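Local structure of fibronectin-binding protein (Streptococcus pyogenes, 5A0L) at residues F10-P15 with N65-K70; Y17-Y22 with N191-E196; N116-L121 with T162-A167. The protein is a streptococcal surface adhesin that binds fibronectin and carries an N-terminal domain whose internal thioester mediates covalent attachment to the host. All coordinates share one frame; numbering follows the deposited sequence.

Contact 1. Residues F10-P15 with N65-K70; sequences FKSPDP and NNFYKK
Phe67 holds CG anti to its carbonyl carbon (chi1 -66°), and Ser12 holds OG anti to its own backbone N (chi1 -180°), which leaves that oxygen 3.6 Å from both Phe67 CB and Phe67 CG. The backbone of Ser12 packs over one face of the Phe67 ring: Ser12 CA stands 3.6 Å from the ring centroid and only 8° off the normal, a CH-pi contact over the middle of the face. Ser12 CB covers the CD1 side of the same face, 3.5 Å from that atom. The hydroxyl has its polar partner elsewhere, in a hydrogen bond with the carbonyl O of Tyr17. Round the rest of the ring, Phe10 CB meets the edge at Phe67 CZ (3.9 Å), and Pro13 CD approaches Phe67 CE2, also at 3.9 Å. At the far end the Phe10 ring crosses the Asn65 side chain at about a right angle, with Asn65 OD1 3.5 Å from Phe10 CE2; Asn65 ND2 is hydrogen-bonded to Ser62 O. The contact lays the irregular N-terminal chain against strand 66-72 of the beta barrel, on the side of the strand opposite the one Tyr68 points to. The attraction across the two segments is probably mostly dispersion, with a CH-pi component at Ser12, and the Ser12 hydroxyl is satisfied by its own N-terminal chain rather than by the strand.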
ATOM      1  N   PHE A  10      16.786  12.613   7.019  1.00 19.94           N
ATOM      2  CA  PHE A  10      16.881  13.574   5.923  1.00 21.67           C
ATOM      3  C   PHE A  10      15.957  14.738   6.232  1.00 20.72           C
ATOM      4  O   PHE A  10      14.812  14.543   6.613  1.00 24.42           O
ATOM      5  CB  PHE A  10      16.499  12.915   4.581  1.00 24.92           C
ATOM      6  CG  PHE A  10      17.587  12.021   4.012  1.00 23.64           C
ATOM      7  CD1 PHE A  10      17.824  10.783   4.544  1.00 27.08           C
ATOM      8  CD2 PHE A  10      18.367  12.436   2.964  1.00 32.52           C
ATOM      9  CE1 PHE A  10      18.824   9.973   4.055  1.00 28.11           C
ATOM     10  CE2 PHE A  10      19.367  11.627   2.454  1.00 32.01           C
ATOM     11  CZ  PHE A  10      19.602  10.397   3.016  1.00 24.19           C
ATOM     12  N   LYS A  11      16.421  15.950   6.021  1.00 23.94           N
ATOM     13  CA  LYS A  11      15.594  17.149   6.178  1.00 23.15           C
ATOM     14  C   LYS A  11      15.173  17.678   4.803  1.00 22.29           C
ATOM     15  O   LYS A  11      15.997  17.877   3.907  1.00 24.79           O
ATOM     16  CB  LYS A  11      16.338  18.247   6.940  1.00 30.11           C
ATOM     17  CG  LYS A  11      15.460  19.489   7.171  1.00 32.40           C
ATOM     18  CD  LYS A  11      15.819  20.260   8.436  1.00 45.67           C
ATOM     19  CE  LYS A  11      17.220  20.828   8.380  1.00 56.06           C
ATOM     20  NZ  LYS A  11      17.309  21.986   7.448  1.00 66.38           N
ATOM     21  N   SER A  12      13.866  17.846   4.628  1.00 18.83           N
ATOM     22  CA  SER A  12      13.342  18.358   3.381  1.00 18.60           C
ATOM     23  C   SER A  12      13.770  19.816   3.148  1.00 19.41           C
ATOM     24  O   SER A  12      13.782  20.608   4.077  1.00 23.62           O
ATOM     25  CB  SER A  12      11.817  18.324   3.434  1.00 17.72           C
ATOM     26  OG  SER A  12      11.259  18.822   2.214  1.00 19.16           O
ATOM     27  N   PRO A  13      14.014  20.193   1.887  1.00 22.01           N
ATOM     28  CA  PRO A  13      14.184  21.634   1.637  1.00 24.86           C
ATOM     29  C   PRO A  13      12.914  22.465   1.805  1.00 23.33           C
ATOM     30  O   PRO A  13      13.015  23.677   1.892  1.00 27.17           O
ATOM     31  CB  PRO A  13      14.622  21.704   0.169  1.00 29.45           C
ATOM     32  CG  PRO A  13      14.191  20.424  -0.430  1.00 35.51           C
ATOM     33  CD  PRO A  13      14.180  19.390   0.674  1.00 27.55           C
ATOM     34  N   ASP A  14      11.749  21.820   1.863  1.00 20.75           N
ATOM     35  CA  ASP A  14      10.485  22.515   2.065  1.00 19.86           C
ATOM     36  C   ASP A  14       9.828  21.964   3.339  1.00 17.76           C
ATOM     37  O   ASP A  14       9.385  20.796   3.362  1.00 18.66           O
ATOM     38  CB  ASP A  14       9.580  22.304   0.839  1.00 22.20           C
ATOM     39  CG  ASP A  14       8.274  23.074   0.935  1.00 23.77           C
ATOM     40  OD1 ASP A  14       7.919  23.555   2.040  1.00 24.06           O
ATOM     41  OD2 ASP A  14       7.619  23.202  -0.118  1.00 28.18           O
ATOM     42  N   PRO A  15       9.730  22.788   4.388  1.00 19.03           N
ATOM     43  CA  PRO A  15       9.171  22.301   5.653  1.00 20.34           C
ATOM     44  C   PRO A  15       7.704  21.905   5.605  1.00 19.21           C
ATOM     45  O   PRO A  15       7.233  21.208   6.503  1.00 20.14           O
ATOM     46  CB  PRO A  15       9.393  23.469   6.624  1.00 23.75           C
ATOM     47  CG  PRO A  15       9.580  24.667   5.751  1.00 26.98           C
ATOM     48  CD  PRO A  15      10.229  24.174   4.495  1.00 22.18           C
ATOM     49  N   ASN A  65      16.066  12.330  -3.342  1.00 22.78           N
ATOM     50  CA  ASN A  65      15.214  11.994  -2.187  1.00 19.66           C
ATOM     51  C   ASN A  65      13.792  12.530  -2.349  1.00 17.95           C
ATOM     52  O   ASN A  65      13.589  13.640  -2.820  1.00 22.27           O
ATOM     53  CB  ASN A  65      15.807  12.536  -0.909  1.00 22.48           C
ATOM     54  CG  ASN A  65      17.256  12.076  -0.709  1.00 22.76           C
ATOM     55  OD1 ASN A  65      18.149  12.905  -0.596  1.00 29.35           O
ATOM     56  ND2 ASN A  65      17.503  10.788  -0.822  1.00 22.92           N
ATOM     57  N   ASN A  66      12.841  11.728  -1.928  1.00 15.02           N
ATOM     58  CA  ASN A  66      11.432  12.002  -2.038  1.00 14.00           C
ATOM     59  C   ASN A  66      10.874  12.493  -0.706  1.00 13.39           C
ATOM     60  O   ASN A  66      10.962  11.783   0.300  1.00 15.46           O
ATOM     61  CB  ASN A  66      10.700  10.759  -2.514  1.00 15.15           C
ATOM     62  CG  ASN A  66      11.189  10.251  -3.819  1.00 15.18           C
ATOM     63  OD1 ASN A  66      11.920   9.260  -3.923  1.00 16.38           O
ATOM     64  ND2 ASN A  66      10.813  10.956  -4.867  1.00 17.90           N
ATOM     65  N   PHE A  67      10.264  13.683  -0.730  1.00 12.56           N
ATOM     66  CA  PHE A  67       9.649  14.262   0.431  1.00 12.88           C
ATOM     67  C   PHE A  67       8.129  14.403   0.246  1.00 12.20           C
ATOM     68  O   PHE A  67       7.654  14.504  -0.890  1.00 13.41           O
ATOM     69  CB  PHE A  67      10.312  15.605   0.788  1.00 14.20           C
ATOM     70  CG  PHE A  67      11.739  15.425   1.234  1.00 15.73           C
ATOM     71  CD1 PHE A  67      12.038  14.912   2.495  1.00 16.96           C
ATOM     72  CD2 PHE A  67      12.788  15.678   0.367  1.00 16.93           C
ATOM     73  CE1 PHE A  67      13.373  14.707   2.887  1.00 19.84           C
ATOM     74  CE2 PHE A  67      14.109  15.480   0.764  1.00 19.20           C
ATOM     75  CZ  PHE A  67      14.386  14.996   2.021  1.00 20.97           C
ATOM     76  N   TYR A  68       7.429  14.446   1.377  1.00 12.30           N
ATOM     77  CA  TYR A  68       6.004  14.298   1.416  1.00 12.37           C
ATOM     78  C   TYR A  68       5.373  15.145   2.514  1.00 12.59           C
ATOM     79  O   TYR A  68       5.942  15.345   3.590  1.00 13.43           O
ATOM     80  CB  TYR A  68       5.697  12.811   1.710  1.00 12.14           C
ATOM     81  CG  TYR A  68       5.973  11.893   0.583  1.00 11.69           C
ATOM     82  CD1 TYR A  68       4.975  11.609  -0.348  1.00 12.71           C
ATOM     83  CD2 TYR A  68       7.227  11.263   0.427  1.00 12.43           C
ATOM     84  CE1 TYR A  68       5.184  10.820  -1.417  1.00 13.61           C
ATOM     85  CE2 TYR A  68       7.457  10.466  -0.688  1.00 12.90           C
ATOM     86  CZ  TYR A  68       6.408  10.246  -1.622  1.00 12.92           C
ATOM     87  OH  TYR A  68       6.591   9.395  -2.704  1.00 14.92           O
ATOM     88  N   LYS A  69       4.126  15.556   2.227  1.00 12.17           N
ATOM     89  CA  LYS A  69       3.240  16.179   3.205  1.00 12.80           C
ATOM     90  C   LYS A  69       2.215  15.149   3.694  1.00 12.11           C
ATOM     91  O   LYS A  69       1.600  14.480   2.863  1.00 12.89           O
ATOM     92  CB  LYS A  69       2.521  17.376   2.539  1.00 13.27           C
ATOM     93  CG  LYS A  69       1.443  18.019   3.379  1.00 16.11           C
ATOM     94  CD  LYS A  69       0.745  19.134   2.599  1.00 21.69           C
ATOM     95  CE  LYS A  69       1.407  20.439   2.721  1.00 28.48           C
ATOM     96  NZ  LYS A  69       0.349  21.385   2.270  1.00 29.22           N
ATOM     97  N   LYS A  70       2.048  15.075   5.022  1.00 12.85           N
ATOM     98  CA  LYS A  70       1.120  14.083   5.603  1.00 12.93           C
ATOM     99  C   LYS A  70      -0.279  14.692   5.749  1.00 14.04           C
ATOM    100  O   LYS A  70      -0.423  15.756   6.343  1.00 17.11           O
ATOM    101  CB  LYS A  70       1.657  13.632   6.939  1.00 14.26           C
ATOM    102  CG  LYS A  70       0.843  12.504   7.573  1.00 13.93           C
ATOM    103  CD  LYS A  70       1.447  11.956   8.831  1.00 16.04           C
ATOM    104  CE  LYS A  70       1.333  12.860  10.018  1.00 17.44           C
ATOM    105  NZ  LYS A  70      -0.024  12.808  10.618  1.00 18.81           N
TER

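Contact 2. Residues Y17-Y22 with N191-E196; sequences YPWYGY and NIFKSE
Tyr17 is laid beside the 194-196 backbone and gives up more surface than any other residue here. Its CD2 lies 3.5 Å from Glu196 CA and 3.6 Å from Glu196 CB, while Lys194 O comes in at the ring edge, near the ring plane, 3.4 Å from CD2. The phenol end is reached by Lys194, whose fully extended side chain starts with CG anti to the backbone N (chi1 177°) and passes the ring obliquely; Lys194 NZ donates a hydrogen bond to Tyr17 OH at 2.9 Å. A bound zinc ion lies about 4 Å from the Lys194 side chain. Strands 19-23 and 191-195 are not neighbours in the six-stranded antiparallel barrel: strand 66-72 runs between them, so Trp19 and Phe193 meet across it, on the side where Tyr68 touches both. Phe193 points its edge at the face of Trp19 in an edge-to-face pair, with planes at 71° and the centroids of the Phe193 ring and the Trp19 five-membered ring 5.3 Å apart. Phe193 CE2 makes the approach, 3.8 Å from Trp19 CD2 and offset toward the rim of the indole. Phe193 also touches Val37 of strand 35-39, and Trp19 rests on Val209 near the C terminus.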
ATOM      1  N   TYR A  17       6.613  19.902   3.336  1.00 15.42           N
ATOM      2  CA  TYR A  17       6.715  18.508   2.890  1.00 14.38           C
ATOM      3  C   TYR A  17       7.862  17.844   3.647  1.00 14.93           C
ATOM      4  O   TYR A  17       8.895  17.539   3.056  1.00 15.49           O
ATOM      5  CB  TYR A  17       6.897  18.382   1.365  1.00 15.31           C
ATOM      6  CG  TYR A  17       5.717  18.888   0.534  1.00 15.58           C
ATOM      7  CD1 TYR A  17       5.330  20.230   0.516  1.00 22.24           C
ATOM      8  CD2 TYR A  17       4.936  18.024  -0.148  1.00 13.85           C
ATOM      9  CE1 TYR A  17       4.230  20.648  -0.220  1.00 25.97           C
ATOM     10  CE2 TYR A  17       3.845  18.441  -0.878  1.00 14.84           C
ATOM     11  CZ  TYR A  17       3.476  19.733  -0.907  1.00 19.48           C
ATOM     12  OH  TYR A  17       2.344  20.074  -1.654  1.00 26.26           O
ATOM     13  N   PRO A  18       7.694  17.618   4.955  1.00 13.73           N
ATOM     14  CA  PRO A  18       8.871  17.271   5.762  1.00 14.88           C
ATOM     15  C   PRO A  18       9.168  15.765   5.883  1.00 14.42           C
ATOM     16  O   PRO A  18      10.242  15.416   6.394  1.00 15.88           O
ATOM     17  CB  PRO A  18       8.508  17.858   7.127  1.00 16.72           C
ATOM     18  CG  PRO A  18       7.013  17.633   7.203  1.00 16.44           C
ATOM     19  CD  PRO A  18       6.534  17.943   5.797  1.00 15.51           C
ATOM     20  N   TRP A  19       8.232  14.899   5.477  1.00 13.82           N
ATOM     21  CA  TRP A  19       8.422  13.450   5.627  1.00 13.52           C
ATOM     22  C   TRP A  19       9.275  12.912   4.503  1.00 13.74           C
ATOM     23  O   TRP A  19       9.057  13.243   3.337  1.00 14.14           O
ATOM     24  CB  TRP A  19       7.042  12.750   5.619  1.00 12.92           C
ATOM     25  CG  TRP A  19       6.254  12.995   6.864  1.00 13.31           C
ATOM     26  CD1 TRP A  19       5.516  14.099   7.167  1.00 15.06           C
ATOM     27  CD2 TRP A  19       6.156  12.135   8.018  1.00 13.23           C
ATOM     28  NE1 TRP A  19       4.975  13.994   8.436  1.00 15.69           N
ATOM     29  CE2 TRP A  19       5.350  12.787   8.967  1.00 14.66           C
ATOM     30  CE3 TRP A  19       6.649  10.849   8.324  1.00 13.69           C
ATOM     31  CZ2 TRP A  19       5.054  12.214  10.206  1.00 15.31           C
ATOM     32  CZ3 TRP A  19       6.331  10.303   9.527  1.00 14.83           C
ATOM     33  CH2 TRP A  19       5.583  10.989  10.462  1.00 15.97           C
ATOM     34  N   TYR A  20      10.241  12.060   4.845  1.00 14.07           N
ATOM     35  CA  TYR A  20      11.047  11.339   3.868  1.00 13.42           C
ATOM     36  C   TYR A  20      10.349  10.007   3.547  1.00 12.86           C
ATOM     37  O   TYR A  20      10.017   9.261   4.469  1.00 14.53           O
ATOM     38  CB  TYR A  20      12.432  11.100   4.461  1.00 14.29           C
ATOM     39  CG  TYR A  20      13.445  10.376   3.602  1.00 14.48           C
ATOM     40  CD1 TYR A  20      13.552  10.563   2.251  1.00 15.87           C
ATOM     41  CD2 TYR A  20      14.307   9.464   4.185  1.00 15.02           C
ATOM     42  CE1 TYR A  20      14.485   9.884   1.489  1.00 16.83           C
ATOM     43  CE2 TYR A  20      15.241   8.774   3.461  1.00 17.08           C
ATOM     44  CZ  TYR A  20      15.339   8.946   2.109  1.00 15.67           C
ATOM     45  OH  TYR A  20      16.271   8.266   1.361  1.00 17.02           O
ATOM     46  N   GLY A  21      10.122   9.747   2.257  1.00 12.64           N
ATOM     47  CA  GLY A  21       9.576   8.516   1.784  1.00 13.22           C
ATOM     48  C   GLY A  21      10.589   7.794   0.941  1.00 13.38           C
ATOM     49  O   GLY A  21      11.213   8.417   0.069  1.00 15.21           O
ATOM     50  N   TYR A  22      10.718   6.489   1.124  1.00 12.93           N
ATOM     51  CA  TYR A  22      11.819   5.763   0.541  1.00 13.03           C
ATOM     52  C   TYR A  22      11.496   4.293   0.373  1.00 12.33           C
ATOM     53  O   TYR A  22      10.643   3.730   1.090  1.00 14.09           O
ATOM     54  CB  TYR A  22      13.116   5.877   1.404  1.00 14.76           C
ATOM     55  CG  TYR A  22      12.897   5.676   2.888  1.00 14.33           C
ATOM     56  CD1 TYR A  22      12.458   6.714   3.695  1.00 15.06           C
ATOM     57  CD2 TYR A  22      13.162   4.437   3.510  1.00 14.75           C
ATOM     58  CE1 TYR A  22      12.278   6.567   5.064  1.00 15.27           C
ATOM     59  CE2 TYR A  22      13.002   4.299   4.887  1.00 16.33           C
ATOM     60  CZ  TYR A  22      12.565   5.361   5.653  1.00 15.58           C
ATOM     61  OH  TYR A  22      12.375   5.270   7.025  1.00 17.42           O
ATOM     62  N   ASN A 191      -3.334   7.543   6.621  1.00 11.40           N
ATOM     63  CA  ASN A 191      -2.788   8.810   6.143  1.00 12.33           C
ATOM     64  C   ASN A 191      -2.384   8.687   4.693  1.00 11.81           C
ATOM     65  O   ASN A 191      -1.894   7.643   4.253  1.00 13.78           O
ATOM     66  CB  ASN A 191      -1.598   9.229   7.012  1.00 13.57           C
ATOM     67  CG  ASN A 191      -1.990   9.450   8.448  1.00 15.59           C
ATOM     68  OD1 ASN A 191      -2.094   8.485   9.243  1.00 18.99           O
ATOM     69  ND2 ASN A 191      -2.285  10.690   8.771  1.00 17.64           N
ATOM     70  N   ILE A 192      -2.578   9.811   3.985  1.00 11.78           N
ATOM     71  CA  ILE A 192      -2.047   9.985   2.641  1.00 12.21           C
ATOM     72  C   ILE A 192      -0.802  10.878   2.767  1.00 11.48           C
ATOM     73  O   ILE A 192      -0.783  11.828   3.514  1.00 13.28           O
ATOM     74  CB  ILE A 192      -3.090  10.642   1.688  1.00 12.60           C
ATOM     75  CG1 ILE A 192      -4.210   9.628   1.387  1.00 14.22           C
ATOM     76  CG2 ILE A 192      -2.440  11.199   0.417  1.00 14.47           C
ATOM     77  CD1 ILE A 192      -3.817   8.538   0.414  1.00 15.10           C
ATOM     78  N   PHE A 193       0.210  10.492   1.995  1.00 10.80           N
ATOM     79  CA  PHE A 193       1.444  11.273   1.873  1.00 10.98           C
ATOM     80  C   PHE A 193       1.472  11.847   0.452  1.00 11.20           C
ATOM     81  O   PHE A 193       1.568  11.112  -0.523  1.00 11.83           O
ATOM     82  CB  PHE A 193       2.643  10.394   2.201  1.00 11.11           C
ATOM     83  CG  PHE A 193       2.717  10.070   3.678  1.00 11.69           C
ATOM     84  CD1 PHE A 193       1.966   9.023   4.198  1.00 11.83           C
ATOM     85  CD2 PHE A 193       3.431  10.861   4.559  1.00 12.35           C
ATOM     86  CE1 PHE A 193       1.977   8.775   5.544  1.00 14.10           C
ATOM     87  CE2 PHE A 193       3.462  10.586   5.907  1.00 13.77           C
ATOM     88  CZ  PHE A 193       2.700   9.542   6.407  1.00 14.13           C
ATOM     89  N   LYS A 194       1.379  13.187   0.400  1.00 10.90           N
ATOM     90  CA  LYS A 194       1.325  13.928  -0.859  1.00 11.76           C
ATOM     91  C   LYS A 194       2.772  14.255  -1.286  1.00 11.24           C
ATOM     92  O   LYS A 194       3.513  14.925  -0.537  1.00 12.30           O
ATOM     93  CB  LYS A 194       0.557  15.228  -0.660  1.00 12.65           C
ATOM     94  CG  LYS A 194       0.505  16.108  -1.890  1.00 13.63           C
ATOM     95  CD  LYS A 194      -0.122  17.456  -1.647  1.00 16.48           C
ATOM     96  CE  LYS A 194      -0.178  18.353  -2.938  1.00 25.59           C
ATOM     97  NZ  LYS A 194      -0.447  19.717  -2.487  1.00 34.31           N
ATOM     98  N   SER A 195       3.164  13.726  -2.434  1.00 11.14           N
ATOM     99  CA  SER A 195       4.520  13.895  -2.919  1.00 11.92           C
ATOM    100  C   SER A 195       4.849  15.343  -3.272  1.00 12.00           C
ATOM    101  O   SER A 195       4.098  16.005  -3.991  1.00 13.42           O
ATOM    102  CB  SER A 195       4.740  13.058  -4.148  1.00 13.15           C
ATOM    103  OG  SER A 195       6.102  13.091  -4.547  1.00 13.88           O
ATOM    104  N   GLU A 196       6.022  15.815  -2.834  1.00 12.82           N
ATOM    105  CA  GLU A 196       6.524  17.142  -3.195  1.00 14.03           C
ATOM    106  C   GLU A 196       6.871  17.185  -4.676  1.00 13.77           C
ATOM    107  O   GLU A 196       6.787  18.260  -5.295  1.00 19.48           O
ATOM    108  CB  GLU A 196       7.759  17.453  -2.325  1.00 17.98           C
ATOM    109  CG  GLU A 196       8.550  18.728  -2.620  1.00 21.27           C
ATOM    110  CD  GLU A 196       9.503  18.691  -3.836  1.00 23.88           C
ATOM    111  OE1 GLU A 196      10.048  17.634  -4.281  1.00 20.33           O
ATOM    112  OE2 GLU A 196       9.791  19.815  -4.273  1.00 28.14           O
TER

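Contact 3. Residues N116-L121 with T162-A167; sequences NGIEDL and TLMREA
At Gly117 the chain turns with a positive phi (83°) and brings Ile118 up to Leu163 of helix 158-172, CA to CA 6.7 Å, just before Glu119 takes the N-cap position of helix 120-135. Ile118 carries most of the contact. With CG1 anti to the carbonyl carbon (chi1 -57°), its longer branch slides past Leu163 in the opposite direction, CG1 lying 3.7 Å from Leu163 CB. The terminal CD1 then reaches the surface of the helix, 3.7 Å from Leu163 O and 3.9 Å from Ala167 CB one turn further on. The other branch, CG2, meets Met164 CG at 4.1 Å. Leu163 CD1 also packs on the Gly117 carbonyl O, 3.7 Å away. Met164 and Ala167 also touch Val126, and Ile118 touches Ala123, so the apolar cluster continues between helices 120-135 and 158-172. Across the two segments the adhesion is apolar, methyl and methylene groups against a helix surface whose carbonyl at Leu163 is already engaged by Ala167 N. The polar hold on the loop comes from a neighbouring residue of the same helix, Gln160, whose side-chain amide bonds to both Gly117 O and Glu119 N.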
ATOM      1  N   ASN A 116      -1.557 -14.907   6.598  1.00 13.36           N
ATOM      2  CA  ASN A 116      -0.820 -15.932   7.352  1.00 13.63           C
ATOM      3  C   ASN A 116       0.043 -16.773   6.431  1.00 15.17           C
ATOM      4  O   ASN A 116      -0.415 -17.295   5.424  1.00 16.44           O
ATOM      5  CB  ASN A 116      -1.774 -16.888   8.035  1.00 14.68           C
ATOM      6  CG  ASN A 116      -2.491 -16.289   9.225  1.00 13.20           C
ATOM      7  OD1 ASN A 116      -2.178 -15.194   9.723  1.00 13.35           O
ATOM      8  ND2 ASN A 116      -3.474 -17.052   9.739  1.00 14.06           N
ATOM      9  N   GLY A 117       1.320 -16.893   6.793  1.00 16.46           N
ATOM     10  CA  GLY A 117       2.251 -17.732   6.048  1.00 20.07           C
ATOM     11  C   GLY A 117       2.867 -17.115   4.819  1.00 17.04           C
ATOM     12  O   GLY A 117       3.698 -17.733   4.176  1.00 19.16           O
ATOM     13  N   ILE A 118       2.406 -15.925   4.439  1.00 15.99           N
ATOM     14  CA  ILE A 118       2.957 -15.227   3.275  1.00 15.10           C
ATOM     15  C   ILE A 118       4.179 -14.428   3.727  1.00 14.93           C
ATOM     16  O   ILE A 118       4.104 -13.671   4.670  1.00 16.75           O
ATOM     17  CB  ILE A 118       1.887 -14.316   2.609  1.00 14.63           C
ATOM     18  CG1 ILE A 118       0.670 -15.135   2.204  1.00 15.24           C
ATOM     19  CG2 ILE A 118       2.506 -13.630   1.411  1.00 13.91           C
ATOM     20  CD1 ILE A 118      -0.460 -14.336   1.586  1.00 14.84           C
ATOM     21  N   GLU A 119       5.300 -14.635   3.030  1.00 14.98           N
ATOM     22  CA  GLU A 119       6.509 -13.919   3.348  1.00 16.62           C
ATOM     23  C   GLU A 119       6.264 -12.416   3.213  1.00 15.42           C
ATOM     24  O   GLU A 119       5.498 -11.987   2.344  1.00 14.84           O
ATOM     25  CB  GLU A 119       7.645 -14.357   2.422  1.00 16.73           C
ATOM     26  CG  GLU A 119       8.055 -15.803   2.598  1.00 18.94           C
ATOM     27  CD  GLU A 119       8.954 -16.347   1.508  1.00 26.08           C
ATOM     28  OE1 GLU A 119       9.417 -15.588   0.626  1.00 28.88           O
ATOM     29  OE2 GLU A 119       9.214 -17.563   1.541  1.00 30.54           O
ATOM     30  N   ASP A 120       6.937 -11.612   4.029  1.00 14.82           N
ATOM     31  CA  ASP A 120       6.650 -10.180   4.108  1.00 14.73           C
ATOM     32  C   ASP A 120       6.618  -9.494   2.721  1.00 14.69           C
ATOM     33  O   ASP A 120       5.684  -8.747   2.436  1.00 14.07           O
ATOM     34  CB  ASP A 120       7.668  -9.465   4.976  1.00 17.15           C
ATOM     35  CG  ASP A 120       7.584  -9.862   6.436  1.00 22.22           C
ATOM     36  OD1 ASP A 120       6.672 -10.609   6.840  1.00 25.32           O
ATOM     37  OD2 ASP A 120       8.481  -9.437   7.176  1.00 34.21           O
ATOM     38  N   LEU A 121       7.620  -9.718   1.879  1.00 13.76           N
ATOM     39  CA  LEU A 121       7.641  -8.988   0.603  1.00 13.25           C
ATOM     40  C   LEU A 121       6.505  -9.427  -0.295  1.00 13.09           C
ATOM     41  O   LEU A 121       5.985  -8.613  -1.076  1.00 13.22           O
ATOM     42  CB  LEU A 121       9.003  -9.160  -0.076  1.00 16.29           C
ATOM     43  CG  LEU A 121      10.155  -8.404   0.591  1.00 16.06           C
ATOM     44  CD1 LEU A 121      11.521  -8.890   0.092  1.00 18.87           C
ATOM     45  CD2 LEU A 121      10.032  -6.893   0.415  1.00 17.69           C
ATOM     46  N   THR A 162      -0.023 -19.786  -4.195  1.00 20.86           N
ATOM     47  CA  THR A 162      -1.384 -20.177  -3.887  1.00 21.67           C
ATOM     48  C   THR A 162      -1.931 -19.324  -2.723  1.00 19.16           C
ATOM     49  O   THR A 162      -3.083 -18.831  -2.768  1.00 19.87           O
ATOM     50  CB  THR A 162      -1.442 -21.679  -3.575  1.00 27.67           C
ATOM     51  OG1 THR A 162      -0.981 -22.405  -4.724  1.00 36.23           O
ATOM     52  CG2 THR A 162      -2.855 -22.112  -3.224  1.00 33.47           C
ATOM     53  N   LEU A 163      -1.128 -19.138  -1.680  1.00 18.15           N
ATOM     54  CA  LEU A 163      -1.566 -18.283  -0.558  1.00 17.43           C
ATOM     55  C   LEU A 163      -1.847 -16.855  -1.039  1.00 14.85           C
ATOM     56  O   LEU A 163      -2.817 -16.217  -0.629  1.00 15.60           O
ATOM     57  CB  LEU A 163      -0.509 -18.229   0.564  1.00 16.64           C
ATOM     58  CG  LEU A 163      -0.262 -19.529   1.350  1.00 18.31           C
ATOM     59  CD1 LEU A 163       0.880 -19.279   2.312  1.00 19.37           C
ATOM     60  CD2 LEU A 163      -1.509 -20.010   2.043  1.00 21.04           C
ATOM     61  N   MET A 164      -0.944 -16.333  -1.870  1.00 14.34           N
ATOM     62  CA  MET A 164      -1.077 -14.942  -2.353  1.00 13.59           C
ATOM     63  C   MET A 164      -2.359 -14.717  -3.153  1.00 13.37           C
ATOM     64  O   MET A 164      -3.052 -13.712  -2.954  1.00 14.01           O
ATOM     65  CB  MET A 164       0.133 -14.601  -3.224  1.00 14.64           C
ATOM     66  CG  MET A 164       1.462 -14.484  -2.428  1.00 15.00           C
ATOM     67  SD  MET A 164       2.926 -14.514  -3.509  1.00 15.94           S
ATOM     68  CE  MET A 164       2.790 -12.892  -4.294  1.00 14.79           C
ATOM     69  N   ARG A 165      -2.660 -15.639  -4.054  1.00 14.29           N
ATOM     70  CA  ARG A 165      -3.860 -15.512  -4.868  1.00 14.76           C
ATOM     71  C   ARG A 165      -5.111 -15.557  -4.007  1.00 15.64           C
ATOM     72  O   ARG A 165      -6.027 -14.746  -4.213  1.00 15.89           O
ATOM     73  CB  ARG A 165      -3.917 -16.634  -5.897  1.00 15.65           C
ATOM     74  CG  ARG A 165      -2.842 -16.552  -6.946  1.00 15.68           C
ATOM     75  CD  ARG A 165      -2.748 -17.842  -7.758  1.00 16.84           C
ATOM     76  NE  ARG A 165      -1.768 -17.764  -8.835  1.00 17.11           N
ATOM     77  CZ  ARG A 165      -1.229 -18.799  -9.469  1.00 18.03           C
ATOM     78  NH1 ARG A 165      -1.579 -20.030  -9.162  1.00 20.80           N
ATOM     79  NH2 ARG A 165      -0.315 -18.592 -10.407  1.00 20.15           N
ATOM     80  N   GLU A 166      -5.166 -16.477  -3.043  1.00 15.77           N
ATOM     81  CA  GLU A 166      -6.342 -16.559  -2.207  1.00 15.98           C
ATOM     82  C   GLU A 166      -6.519 -15.324  -1.345  1.00 14.93           C
ATOM     83  O   GLU A 166      -7.644 -14.841  -1.129  1.00 16.25           O
ATOM     84  CB  GLU A 166      -6.314 -17.869  -1.378  1.00 19.41           C
ATOM     85  CG  GLU A 166      -6.436 -19.122  -2.244  1.00 24.33           C
ATOM     86  CD  GLU A 166      -7.632 -19.070  -3.207  1.00 27.33           C
ATOM     87  OE1 GLU A 166      -8.770 -18.954  -2.708  1.00 30.94           O
ATOM     88  OE2 GLU A 166      -7.444 -19.130  -4.472  1.00 33.83           O
ATOM     89  N   ALA A 167      -5.416 -14.794  -0.828  1.00 14.28           N
ATOM     90  CA  ALA A 167      -5.465 -13.584  -0.021  1.00 13.93           C
ATOM     91  C   ALA A 167      -5.989 -12.407  -0.850  1.00 13.38           C
ATOM     92  O   ALA A 167      -6.812 -11.624  -0.376  1.00 14.02           O
ATOM     93  CB  ALA A 167      -4.120 -13.265   0.588  1.00 14.80           C
TER

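From the N terminus, the loop 10-15 and the start of strand 19-23 come first. Contact 1 closes when strand 66-72 returns to the loop, but contact 2, opened at 17-22, stays open until 191-196 near the C terminus, so the two cross. They also adjoin in space, centres 7 Å apart: Phe67 O and Lys69 O pair with Glu196 N and Lys194 N, making strands 66-72 and 191-195 neighbours in the barrel. Contact 3 falls wholly within the long span of contact 2 and follows contact 1 in series. It ties the loop leading into helix 120-135 to helix 158-172, on the far side of the chain's centre, about 28 Å from contact 2, centre to centre.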